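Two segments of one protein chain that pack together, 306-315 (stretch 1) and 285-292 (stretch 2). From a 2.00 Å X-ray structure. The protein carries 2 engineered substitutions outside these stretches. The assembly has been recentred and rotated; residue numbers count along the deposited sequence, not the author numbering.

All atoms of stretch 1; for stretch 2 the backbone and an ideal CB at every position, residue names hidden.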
ATOM      1  N   VAL B 306     -12.481 -30.131   6.245  1.00 11.96           N
ATOM      2  CA  VAL B 306     -11.530 -30.731   7.172  1.00 12.08           C
ATOM      3  C   VAL B 306     -10.199 -30.031   7.070  1.00 13.08           C
ATOM      4  O   VAL B 306      -9.616 -29.901   5.956  1.00 13.07           O
ATOM      5  CB  VAL B 306     -11.307 -32.231   6.863  1.00 13.13           C
ATOM      6  CG1 VAL B 306     -10.240 -32.836   7.820  1.00 11.09           C
ATOM      7  CG2 VAL B 306     -12.651 -33.004   6.938  1.00 13.55           C
ATOM      8  N   THR B 307      -9.703 -29.547   8.213  1.00 13.02           N
ATOM      9  CA  THR B 307      -8.442 -28.814   8.239  1.00 13.43           C
ATOM     10  C   THR B 307      -7.837 -28.851   9.651  1.00 13.59           C
ATOM     11  O   THR B 307      -8.299 -29.608  10.506  1.00 14.71           O
ATOM     12  CB  THR B 307      -8.630 -27.359   7.722  1.00 14.03           C
ATOM     13  OG1 THR B 307      -7.364 -26.795   7.384  1.00 13.07           O
ATOM     14  CG2 THR B 307      -9.335 -26.419   8.742  1.00 11.65           C
ATOM     15  N   GLY B 308      -6.813 -28.044   9.883  1.00 13.07           N
ATOM     16  CA  GLY B 308      -6.217 -27.868  11.214  1.00 12.52           C
ATOM     17  C   GLY B 308      -6.192 -26.432  11.643  1.00 12.36           C
ATOM     18  O   GLY B 308      -6.588 -25.548  10.871  1.00 12.91           O
ATOM     19  N   ASP B 309      -5.747 -26.205  12.892  1.00 14.12           N
ATOM     20  CA  ASP B 309      -5.535 -24.870  13.503  1.00 13.11           C
ATOM     21  C   ASP B 309      -6.817 -24.017  13.451  1.00 13.71           C
ATOM     22  O   ASP B 309      -6.747 -22.830  13.185  1.00 14.17           O
ATOM     23  CB  ASP B 309      -4.412 -24.079  12.779  1.00 13.97           C
ATOM     24  CG  ASP B 309      -2.988 -24.473  13.187  1.00 12.53           C
ATOM     25  OD1 ASP B 309      -2.777 -25.116  14.213  1.00 12.71           O
ATOM     26  OD2 ASP B 309      -2.027 -24.081  12.451  1.00 13.47           O
ATOM     27  N   ILE B 310      -7.987 -24.611  13.701  1.00 13.42           N
ATOM     28  CA  ILE B 310      -9.232 -23.827  13.691  1.00 12.19           C
ATOM     29  C   ILE B 310      -9.348 -23.042  15.003  1.00 13.05           C
ATOM     30  O   ILE B 310      -9.135 -23.592  16.103  1.00 14.07           O
ATOM     31  CB  ILE B 310     -10.472 -24.690  13.461  1.00 12.49           C
ATOM     32  CG1 ILE B 310     -10.262 -25.571  12.206  1.00  9.81           C
ATOM     33  CG2 ILE B 310     -11.703 -23.787  13.338  1.00  9.48           C
ATOM     34  CD1 ILE B 310     -11.430 -26.460  11.795  1.00 10.37           C
ATOM     35  N   LYS B 311      -9.590 -21.749  14.872  1.00 12.28           N
ATOM     36  CA  LYS B 311      -9.769 -20.854  16.005  1.00 13.28           C
ATOM     37  C   LYS B 311     -11.242 -20.537  16.302  1.00 13.75           C
ATOM     38  O   LYS B 311     -12.123 -20.672  15.441  1.00 12.74           O
ATOM     39  CB  LYS B 311      -9.007 -19.565  15.772  1.00 14.44           C
ATOM     40  CG  LYS B 311      -7.485 -19.863  15.712  1.00 17.95           C
ATOM     41  CD  LYS B 311      -6.623 -18.649  15.608  1.00 24.53           C
ATOM     42  CE  LYS B 311      -7.162 -17.684  14.579  1.00 30.79           C
ATOM     43  NZ  LYS B 311      -6.257 -16.474  14.491  1.00 32.86           N
ATOM     44  N   HIS B 312     -11.481 -20.161  17.558  1.00 12.40           N
ATOM     45  CA  HIS B 312     -12.832 -19.895  18.081  1.00 12.21           C
ATOM     46  C   HIS B 312     -13.731 -19.094  17.175  1.00 11.86           C
ATOM     47  O   HIS B 312     -14.814 -19.545  16.833  1.00 12.00           O
ATOM     48  CB  HIS B 312     -12.708 -19.167  19.428  1.00 11.87           C
ATOM     49  CG  HIS B 312     -14.012 -18.798  20.030  1.00 11.39           C
ATOM     50  ND1 HIS B 312     -14.853 -19.724  20.597  1.00 10.09           N
ATOM     51  CD2 HIS B 312     -14.656 -17.596  20.097  1.00 11.71           C
ATOM     52  CE1 HIS B 312     -15.946 -19.104  21.032  1.00 13.62           C
ATOM     53  NE2 HIS B 312     -15.857 -17.813  20.731  1.00 10.39           N
ATOM     54  N   HIS B 313     -13.316 -17.871  16.825  1.00 11.29           N
ATOM     55  CA  HIS B 313     -14.204 -16.980  16.106  1.00 12.60           C
ATOM     56  C   HIS B 313     -14.501 -17.508  14.708  1.00 12.70           C
ATOM     57  O   HIS B 313     -15.602 -17.315  14.202  1.00 11.76           O
ATOM     58  CB  HIS B 313     -13.674 -15.543  16.064  1.00 12.70           C
ATOM     59  CG  HIS B 313     -13.883 -14.815  17.350  1.00 13.59           C
ATOM     60  ND1 HIS B 313     -15.127 -14.398  17.770  1.00 14.89           N
ATOM     61  CD2 HIS B 313     -13.014 -14.493  18.339  1.00 13.58           C
ATOM     62  CE1 HIS B 313     -15.007 -13.831  18.962  1.00 16.97           C
ATOM     63  NE2 HIS B 313     -13.731 -13.856  19.317  1.00 14.55           N
ATOM     64  N   ASP B 314     -13.541 -18.184  14.080  1.00 14.58           N
ATOM     65  CA  ASP B 314     -13.839 -18.782  12.782  1.00 14.24           C
ATOM     66  C   ASP B 314     -14.802 -19.975  12.869  1.00 13.20           C
ATOM     67  O   ASP B 314     -15.654 -20.147  11.982  1.00 12.66           O
ATOM     68  CB  ASP B 314     -12.567 -19.188  12.048  1.00 15.72           C
ATOM     69  CG  ASP B 314     -11.710 -17.968  11.696  1.00 19.26           C
ATOM     70  OD1 ASP B 314     -12.237 -16.910  11.245  1.00 19.70           O
ATOM     71  OD2 ASP B 314     -10.526 -18.109  11.933  1.00 15.46           O
ATOM     72  N   ALA B 315     -14.650 -20.772  13.918  1.00 11.78           N
ATOM     73  CA  ALA B 315     -15.582 -21.857  14.208  1.00 12.28           C
ATOM     74  C   ALA B 315     -16.983 -21.296  14.515  1.00 10.84           C
ATOM     75  O   ALA B 315     -17.993 -21.860  14.081  1.00 11.64           O
ATOM     76  CB  ALA B 315     -15.090 -22.705  15.385  1.00 11.29           C
ATOM     77  N   UNK B 285     -10.840 -31.264   1.981  1.00 12.68           N
ATOM     78  CA  UNK B 285      -9.684 -31.389   2.889  1.00 11.93           C
ATOM     79  C   UNK B 285      -8.565 -30.459   2.478  1.00 11.92           C
ATOM     80  O   UNK B 285      -8.111 -30.493   1.345  1.00 11.53           O
ATOM     81  CB  UNK B 285      -9.171 -32.830   2.919  1.00 11.93           C
ATOM     82  N   UNK B 286      -8.166 -29.584   3.403  1.00 12.50           N
ATOM     83  CA  UNK B 286      -6.932 -28.818   3.280  1.00 13.26           C
ATOM     84  C   UNK B 286      -6.117 -29.037   4.555  1.00 13.36           C
ATOM     85  O   UNK B 286      -6.399 -28.503   5.626  1.00 13.01           O
ATOM     86  CB  UNK B 286      -7.217 -27.333   3.049  1.00 13.26           C
ATOM     87  N   UNK B 287      -5.107 -29.882   4.452  1.00 13.83           N
ATOM     88  CA  UNK B 287      -4.305 -30.160   5.634  1.00 13.14           C
ATOM     89  C   UNK B 287      -3.493 -28.964   6.004  1.00 13.12           C
ATOM     90  O   UNK B 287      -3.124 -28.204   5.150  1.00 13.77           O
ATOM     91  CB  UNK B 287      -3.392 -31.368   5.412  1.00 13.14           C
ATOM     92  N   UNK B 288      -3.209 -28.816   7.294  1.00 13.50           N
ATOM     93  CA  UNK B 288      -2.429 -27.695   7.789  1.00 15.04           C
ATOM     94  C   UNK B 288      -3.334 -26.653   8.429  1.00 14.99           C
ATOM     95  O   UNK B 288      -3.917 -26.895   9.507  1.00 14.75           O
ATOM     96  CB  UNK B 288      -1.612 -27.068   6.657  1.00 15.04           C
ATOM     97  N   UNK B 289      -3.390 -25.506   7.813  1.00 14.97           N
ATOM     98  CA  UNK B 289      -4.200 -24.385   8.299  1.00 16.75           C
ATOM     99  C   UNK B 289      -4.956 -23.833   7.093  1.00 16.20           C
ATOM    100  O   UNK B 289      -4.456 -22.925   6.416  1.00 16.06           O
ATOM    101  CB  UNK B 289      -3.343 -23.308   8.966  1.00 16.75           C
ATOM    102  N   UNK B 290      -6.132 -24.382   6.821  1.00 14.73           N
ATOM    103  CA  UNK B 290      -6.895 -23.997   5.603  1.00 13.90           C
ATOM    104  C   UNK B 290      -8.106 -23.144   5.800  1.00 13.87           C
ATOM    105  O   UNK B 290      -8.877 -22.918   4.866  1.00 13.31           O
ATOM    106  CB  UNK B 290      -7.350 -25.260   4.869  1.00 13.90           C
ATOM    107  N   UNK B 291      -8.275 -22.629   7.018  1.00 13.97           N
ATOM    108  CA  UNK B 291      -9.399 -21.770   7.277  1.00 14.63           C
ATOM    109  C   UNK B 291      -9.214 -20.548   6.378  1.00 14.83           C
ATOM    110  O   UNK B 291      -8.090 -20.061   6.213  1.00 14.50           O
ATOM    111  CB  UNK B 291      -9.500 -21.394   8.757  1.00 14.63           C
ATOM    112  N   UNK B 292     -10.323 -20.099   5.776  1.00 13.80           N
ATOM    113  CA  UNK B 292     -10.310 -19.128   4.701  1.00 14.09           C
ATOM    114  C   UNK B 292     -10.927 -19.776   3.465  1.00 13.73           C
ATOM    115  O   UNK B 292     -11.479 -19.075   2.645  1.00 13.91           O
ATOM    116  CB  UNK B 292      -8.890 -18.631   4.420  1.00 14.09           C
TER

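Position 285 lies beside Val-306 in parallel register, their CA atoms 4.7 Å apart. CA-to-CB points to the same face of the sheet as the side chain of Val-306. The ideal CB is 4.2 Å from Val-306 O. An apolar neighbour would suit the valine, and valine, isoleucine or leucine would all be reasonable. The residue is Ile-285. Its CG1 packs 4.1 Å from Val-306 CB. Its CA also makes a CA-H...O contact with Val-306 O, at 3.4 Å.

Position 286 serves stretch 1 through its backbone. Its N donates a hydrogen bond to Val-306 O (3.0 Å), and its O accepts one from Thr-307 OG1 (2.6 Å). CA-to-CB points sideways, and the ideal CB is 4.4 Å from Thr-307 OG1. Stretch 1 sets few demands on the side chain, so many types would fit. The residue is Ile-286. Its side chain starts sideways and its end leads away, so its main link to Thr-307 is the carbonyl.

Position 287 points away. An ideal CB there finds no atom of stretch 1 within 5.5 Å, and phi/psi of -70/150 is open to most residues. The visible geometry does not select one. The residue is Gly-287.

Position 288 is different. Phi/psi of 102/-114 would jam a CB against the carbonyl O of the residue before, which by itself calls for glycine. The residue is Gly-288. Its O lies 3.0 Å from Gly-308 CA, a close backbone approach. Glycine is also needed on the other side: an ideal CB on Gly-308 would be 2.5 Å from Gly-288 O, a clash.

Position 289 points sideways, with its ideal CB 3.8 Å from Asp-309 OD2 and 4.4 Å from Gly-308 O. A small or polar side chain would suit these acceptors; an acidic one would suit them less well. The residue is Ser-289, with chi1 in t. Its OG is 2.7 Å from water 1 and hydrogen-bonded to it. The same water donates to Gly-308 O (2.9 Å from the water O), so it bridges the stretches. Ser-289 OG also lies 3.9 Å from Asp-309 CB.

Position 290 has no room for a side chain. An ideal CB would be 2.9 Å from Thr-307 OG1, a clash, so glycine is expected. The residue is Gly-290. Its N donates to Thr-307 OG1 (2.8 Å). That hydroxyl therefore accepts here while donating to Ile-286 O, tying together two points of stretch 2.

Position 291 points toward stretch 1. Around it are the methyl of Thr-307, the side chain of Ile-310 and the carboxylate of Asp-314. A branched or long apolar chain would fill this space; a basic one could also seek the carboxylate. The residue is Ile-291, with the largest area covered by stretch 1. Its CG1 lies 4.0 Å from both Thr-307 CG2 and Ile-310 CG1. Its CG2 reaches within 3.7 Å of Asp-314 OD2.

Position 292 points away, and phi/psi of 119/-25 again calls for glycine. The residue is Gly-292, which makes no contact with stretch 1.

Stretch 2 (285-292) IIGGSGIG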
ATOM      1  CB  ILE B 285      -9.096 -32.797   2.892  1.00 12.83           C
ATOM      2  CG1 ILE B 285     -10.115 -33.848   3.335  1.00 12.84           C
ATOM      3  CG2 ILE B 285      -7.880 -32.868   3.847  1.00  9.53           C
ATOM      4  CD1 ILE B 285      -9.754 -35.267   2.835  1.00 11.43           C
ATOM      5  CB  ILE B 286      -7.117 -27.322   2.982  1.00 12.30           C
ATOM      6  CG1 ILE B 286      -7.867 -27.135   1.679  1.00 12.53           C
ATOM      7  CG2 ILE B 286      -5.711 -26.623   2.903  1.00 11.08           C
ATOM      8  CD1 ILE B 286      -8.201 -25.723   1.336  1.00 10.32           C
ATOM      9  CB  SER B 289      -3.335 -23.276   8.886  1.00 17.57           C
ATOM     10  OG  SER B 289      -4.191 -22.226   9.409  1.00 18.34           O
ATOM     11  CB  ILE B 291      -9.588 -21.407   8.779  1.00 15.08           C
ATOM     12  CG1 ILE B 291     -10.066 -22.625   9.572  1.00 14.64           C
ATOM     13  CG2 ILE B 291     -10.578 -20.230   8.922  1.00 13.20           C
ATOM     14  CD1 ILE B 291     -11.528 -23.101   9.195  1.00 12.12           C
TER
HETATM   15  O   HOH W   1      -6.758 -22.953   9.689  1.00 14.79           O
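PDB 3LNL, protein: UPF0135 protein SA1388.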